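Local structure of Methylcobalamin\: coenzyme M methyltransferase (Methanosarcina mazei, 4AY7) at residues P53-L65 and R129-R141. The protein catalyses methyl transfer from a methylated corrinoid protein to coenzyme M, probably through a zinc-bound thiolate, in methanogenesis. Sequence-based numbering, arbitrary orientation.
Sequences PEAHTNPELMAKL and RIPVVLEAIKIIR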
loop_
_atom_site.group_PDB
_atom_site.type_symbol
_atom_site.label_atom_id
_atom_site.label_comp_id
_atom_site.label_asym_id
_atom_site.label_seq_id
_atom_site.Cartn_x
_atom_site.Cartn_y
_atom_site.Cartn_z
ATOM N N PRO A 53 -9.012 -4.318 17.122
ATOM C CA PRO A 53 -8.865 -2.974 16.596
ATOM C C PRO A 53 -7.941 -2.050 17.354
ATOM O O PRO A 53 -7.601 -0.993 16.829
ATOM C CB PRO A 53 -10.289 -2.410 16.683
ATOM C CG PRO A 53 -10.918 -3.156 17.755
ATOM C CD PRO A 53 -10.364 -4.550 17.654
ATOM N N GLU A 54 -7.528 -2.415 18.555
ATOM C CA GLU A 54 -6.691 -1.555 19.351
ATOM C C GLU A 54 -5.408 -1.171 18.734
ATOM O O GLU A 54 -4.930 -0.050 18.994
ATOM C CB GLU A 54 -6.356 -2.198 20.707
ATOM C CG GLU A 54 -7.582 -2.352 21.609
ATOM C CD GLU A 54 -8.107 -3.804 21.597
ATOM O OE1 GLU A 54 -8.267 -4.414 20.464
ATOM O OE2 GLU A 54 -8.315 -4.346 22.725
ATOM N N ALA A 55 -4.807 -2.082 17.955
ATOM C CA ALA A 55 -3.611 -1.777 17.150
ATOM C C ALA A 55 -3.870 -0.682 16.076
ATOM O O ALA A 55 -2.896 -0.240 15.459
ATOM C CB ALA A 55 -3.003 -3.008 16.474
ATOM N N HIS A 56 -5.129 -0.348 15.794
ATOM C CA HIS A 56 -5.426 0.765 14.888
ATOM C C HIS A 56 -5.434 2.092 15.597
ATOM O O HIS A 56 -5.279 3.138 14.985
ATOM C CB HIS A 56 -6.744 0.573 14.189
ATOM C CG HIS A 56 -6.958 -0.768 13.502
ATOM N ND1 HIS A 56 -6.118 -1.308 12.561
ATOM C CD2 HIS A 56 -8.076 -1.584 13.537
ATOM C CE1 HIS A 56 -6.668 -2.408 12.049
ATOM N NE2 HIS A 56 -7.864 -2.613 12.703
ATOM N N THR A 57 -5.638 2.099 16.898
ATOM C CA THR A 57 -5.949 3.334 17.650
ATOM C C THR A 57 -4.859 3.731 18.670
ATOM O O THR A 57 -4.848 4.843 19.185
ATOM C CB THR A 57 -7.319 3.186 18.360
ATOM O OG1 THR A 57 -7.304 2.097 19.333
ATOM C CG2 THR A 57 -8.424 2.823 17.359
ATOM N N ASN A 58 -3.963 2.824 19.006
ATOM C CA ASN A 58 -2.948 3.089 20.019
ATOM C C ASN A 58 -1.580 3.026 19.317
ATOM O O ASN A 58 -1.239 1.955 18.807
ATOM C CB ASN A 58 -3.032 1.940 21.004
ATOM C CG ASN A 58 -2.031 2.034 22.163
ATOM O OD1 ASN A 58 -0.849 2.244 22.000
ATOM N ND2 ASN A 58 -2.542 1.802 23.368
ATOM N N PRO A 59 -0.777 4.109 19.343
ATOM C CA PRO A 59 0.475 4.086 18.563
ATOM C C PRO A 59 1.464 3.039 19.004
ATOM O O PRO A 59 2.201 2.509 18.174
ATOM C CB PRO A 59 1.107 5.474 18.798
ATOM C CG PRO A 59 0.490 5.947 20.072
ATOM C CD PRO A 59 -0.945 5.405 20.033
ATOM N N GLU A 60 1.499 2.786 20.307
ATOM C CA GLU A 60 2.448 1.797 20.824
ATOM C C GLU A 60 2.091 0.398 20.370
ATOM O O GLU A 60 2.961 -0.344 19.957
ATOM C CB GLU A 60 2.563 1.849 22.319
ATOM C CG GLU A 60 3.114 3.165 22.821
ATOM C CD GLU A 60 4.631 3.263 22.841
ATOM O OE1 GLU A 60 5.397 2.348 22.349
ATOM O OE2 GLU A 60 5.078 4.327 23.310
ATOM N N LEU A 61 0.832 0.022 20.409
ATOM C CA LEU A 61 0.436 -1.287 19.855
ATOM C C LEU A 61 0.569 -1.389 18.329
ATOM O O LEU A 61 0.953 -2.455 17.803
ATOM C CB LEU A 61 -0.967 -1.700 20.331
ATOM C CG LEU A 61 -1.202 -1.823 21.824
ATOM C CD1 LEU A 61 -2.714 -1.999 22.062
ATOM C CD2 LEU A 61 -0.345 -2.950 22.465
ATOM N N MET A 62 0.280 -0.291 17.624
ATOM C CA MET A 62 0.514 -0.245 16.188
ATOM C C MET A 62 2.027 -0.531 15.898
ATOM O O MET A 62 2.371 -1.381 15.022
ATOM C CB MET A 62 0.093 1.122 15.637
ATOM C CG MET A 62 0.200 1.258 14.123
ATOM S SD MET A 62 -0.404 2.798 13.452
ATOM C CE MET A 62 -2.199 2.521 13.507
ATOM N N ALA A 63 2.914 0.167 16.609
ATOM C CA ALA A 63 4.335 -0.038 16.483
ATOM C C ALA A 63 4.697 -1.520 16.771
ATOM O O ALA A 63 5.393 -2.183 15.989
ATOM C CB ALA A 63 5.074 0.892 17.411
ATOM N N LYS A 64 4.141 -2.028 17.860
ATOM C CA LYS A 64 4.498 -3.330 18.399
ATOM C C LYS A 64 4.114 -4.420 17.415
ATOM O O LYS A 64 4.973 -5.272 17.100
ATOM C CB LYS A 64 3.907 -3.475 19.827
ATOM C CG LYS A 64 4.482 -4.593 20.654
ATOM C CD LYS A 64 3.687 -4.768 21.936
ATOM C CE LYS A 64 4.302 -5.868 22.832
ATOM N NZ LYS A 64 3.413 -6.193 24.023
ATOM N N LEU A 65 2.944 -4.342 16.794
ATOM C CA LEU A 65 2.549 -5.326 15.811
ATOM C C LEU A 65 3.347 -5.230 14.492
ATOM O O LEU A 65 3.622 -6.309 13.815
ATOM C CB LEU A 65 1.118 -5.208 15.484
ATOM C CG LEU A 65 0.485 -6.169 14.523
ATOM C CD1 LEU A 65 0.588 -7.637 15.028
ATOM C CD2 LEU A 65 -0.943 -5.688 14.351
ATOM N N ARG A 129 -6.886 9.666 13.272
ATOM C CA ARG A 129 -5.776 8.859 13.748
ATOM C C ARG A 129 -4.470 9.190 13.031
ATOM O O ARG A 129 -3.471 8.494 13.213
ATOM C CB ARG A 129 -6.185 7.411 13.642
ATOM C CG ARG A 129 -7.320 7.005 14.529
ATOM C CD ARG A 129 -7.717 5.556 14.260
ATOM N NE ARG A 129 -8.438 5.382 12.993
ATOM C CZ ARG A 129 -8.105 4.535 12.046
ATOM N NH1 ARG A 129 -7.082 3.731 12.213
ATOM N NH2 ARG A 129 -8.838 4.480 10.942
ATOM N N ILE A 130 -4.431 10.320 12.327
ATOM C CA ILE A 130 -3.210 10.755 11.698
ATOM C C ILE A 130 -2.115 10.847 12.743
ATOM O O ILE A 130 -1.000 10.316 12.565
ATOM C CB ILE A 130 -3.386 12.054 10.840
ATOM C CG1 ILE A 130 -4.143 11.663 9.550
ATOM C CG2 ILE A 130 -2.012 12.616 10.402
ATOM C CD1 ILE A 130 -4.462 12.824 8.639
ATOM N N PRO A 131 -2.412 11.454 13.858
ATOM C CA PRO A 131 -1.366 11.486 14.856
ATOM C C PRO A 131 -0.954 10.122 15.472
ATOM O O PRO A 131 0.174 10.019 15.978
ATOM C CB PRO A 131 -1.991 12.370 15.953
ATOM C CG PRO A 131 -3.024 13.203 15.246
ATOM C CD PRO A 131 -3.614 12.197 14.307
ATOM N N VAL A 132 -1.803 9.100 15.419
ATOM C CA VAL A 132 -1.404 7.756 15.847
ATOM C C VAL A 132 -0.332 7.182 14.875
ATOM O O VAL A 132 0.703 6.645 15.324
ATOM C CB VAL A 132 -2.592 6.780 15.862
ATOM C CG1 VAL A 132 -2.153 5.445 16.383
ATOM C CG2 VAL A 132 -3.686 7.257 16.843
ATOM N N VAL A 133 -0.594 7.313 13.566
ATOM C CA VAL A 133 0.326 6.827 12.560
ATOM C C VAL A 133 1.657 7.563 12.607
ATOM O O VAL A 133 2.703 6.915 12.614
ATOM C CB VAL A 133 -0.267 6.953 11.149
ATOM C CG1 VAL A 133 0.798 6.527 10.111
ATOM C CG2 VAL A 133 -1.497 6.029 11.055
ATOM N N LEU A 134 1.637 8.887 12.751
ATOM C CA LEU A 134 2.903 9.623 12.799
ATOM C C LEU A 134 3.703 9.260 14.023
ATOM O O LEU A 134 4.902 9.085 13.973
ATOM C CB LEU A 134 2.650 11.135 12.713
ATOM C CG LEU A 134 1.883 11.581 11.449
ATOM C CD1 LEU A 134 1.787 13.103 11.428
ATOM C CD2 LEU A 134 2.542 11.078 10.120
ATOM N N GLU A 135 3.057 9.134 15.143
ATOM C CA GLU A 135 3.745 8.731 16.324
ATOM C C GLU A 135 4.288 7.281 16.249
ATOM O O GLU A 135 5.348 7.012 16.766
ATOM C CB GLU A 135 2.837 8.934 17.523
ATOM C CG GLU A 135 3.397 8.373 18.805
ATOM C CD GLU A 135 4.502 9.244 19.421
ATOM O OE1 GLU A 135 4.947 10.292 18.818
ATOM O OE2 GLU A 135 4.866 8.916 20.582
ATOM N N ALA A 136 3.560 6.381 15.620
ATOM C CA ALA A 136 4.012 4.976 15.503
ATOM C C ALA A 136 5.254 4.869 14.614
ATOM O O ALA A 136 6.174 4.132 14.923
ATOM C CB ALA A 136 2.895 4.036 15.027
ATOM N N ILE A 137 5.307 5.712 13.580
ATOM C CA ILE A 137 6.486 5.770 12.698
ATOM C C ILE A 137 7.696 6.176 13.501
ATOM O O ILE A 137 8.736 5.561 13.384
ATOM C CB ILE A 137 6.287 6.754 11.533
ATOM C CG1 ILE A 137 5.209 6.182 10.601
ATOM C CG2 ILE A 137 7.644 6.993 10.844
ATOM C CD1 ILE A 137 4.651 7.228 9.592
ATOM N N LYS A 138 7.542 7.189 14.341
ATOM C CA LYS A 138 8.680 7.627 15.194
ATOM C C LYS A 138 9.100 6.573 16.186
ATOM O O LYS A 138 10.291 6.374 16.436
ATOM C CB LYS A 138 8.312 8.888 15.943
ATOM C CG LYS A 138 8.053 10.034 14.981
ATOM C CD LYS A 138 7.461 11.228 15.713
ATOM C CE LYS A 138 6.372 11.931 14.877
ATOM N NZ LYS A 138 5.326 12.366 15.841
ATOM N N ILE A 139 8.130 5.869 16.745
ATOM C CA ILE A 139 8.453 4.759 17.664
ATOM C C ILE A 139 9.216 3.642 16.930
ATOM O O ILE A 139 10.183 3.094 17.458
ATOM C CB ILE A 139 7.221 4.151 18.249
ATOM C CG1 ILE A 139 6.506 5.187 19.147
ATOM C CG2 ILE A 139 7.542 2.907 19.099
ATOM C CD1 ILE A 139 5.175 4.652 19.661
ATOM N N ILE A 140 8.732 3.269 15.744
ATOM C CA ILE A 140 9.434 2.262 14.874
ATOM C C ILE A 140 10.883 2.693 14.543
ATOM O O ILE A 140 11.819 1.981 14.856
ATOM C CB ILE A 140 8.654 1.995 13.578
ATOM C CG1 ILE A 140 7.347 1.292 13.956
ATOM C CG2 ILE A 140 9.524 1.236 12.532
ATOM C CD1 ILE A 140 6.316 1.284 12.818
ATOM N N ARG A 141 11.048 3.919 14.051
ATOM C CA ARG A 141 12.365 4.465 13.781
ATOM C C ARG A 141 13.289 4.393 14.975
ATOM O O ARG A 141 14.441 3.993 14.859
ATOM C CB ARG A 141 12.310 5.907 13.291
ATOM C CG ARG A 141 13.696 6.479 13.016
ATOM C CD ARG A 141 14.468 5.742 11.896
ATOM N NE ARG A 141 13.807 5.870 10.598
ATOM C CZ ARG A 141 13.835 4.945 9.609
ATOM N NH1 ARG A 141 14.444 3.766 9.777
ATOM N NH2 ARG A 141 13.228 5.182 8.438
#
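Pro59, in the first turn of helix 59-71, sits as a knob in a hole formed by Val132, Glu135, Ala136 and Ile139. Its CD meets Val132 CG1 at 3.8 Å, and its CB lies 3.7 Å from Glu135 CG. The axes of segments 59-65 and 130-141 approach to 8.3 Å and cross at -50°. One turn on, Ala63 CB rests against Ile139 CG2 at 3.6 Å. The small side chains of Ala63 and Ala136 are consistent with this spacing.

Met62 runs along the inner side of the crossing. Its CB and CG both pass Ala136 CB, at 4.1 and 4.0 Å. SD follows at 3.9 Å from the same methyl and also touches Val133 CG2. CG stands anti to the backbone N (chi1 -176°), and the chain stays extended until it bends at the last torsion (chi3 -77°). This bend brings CE to Val132 CG1. With an alanine in place of Met62, CG, SD and CE are gone, and a gap is likely to open between Ala136, Val133 and Val132.

The polar contact lies at the N-terminal end of helix 130-144. Arg129 NH1 gives His56 O a weak hydrogen bond of 3.4 Å, with the oxygen at the edge of the guanidinium and in its plane. The stronger partner of Arg129 is Glu89, in a salt bridge through NE. NH1 also bonds the oxidised cysteine at position 83, a 3-sulfinoalanine.

The His56 side chain lies near Gln103 and Gln38, two residues that bind coenzyme M, which is absent from this model. The inner face of helix 130-144 packs on strand 78-80 through Ala136, Ile137 and Ile140. This is the helix layer around the parallel strands of a TIM barrel of the uroporphyrinogen decarboxylase family, with helix 59-71 packed across helix 130-144.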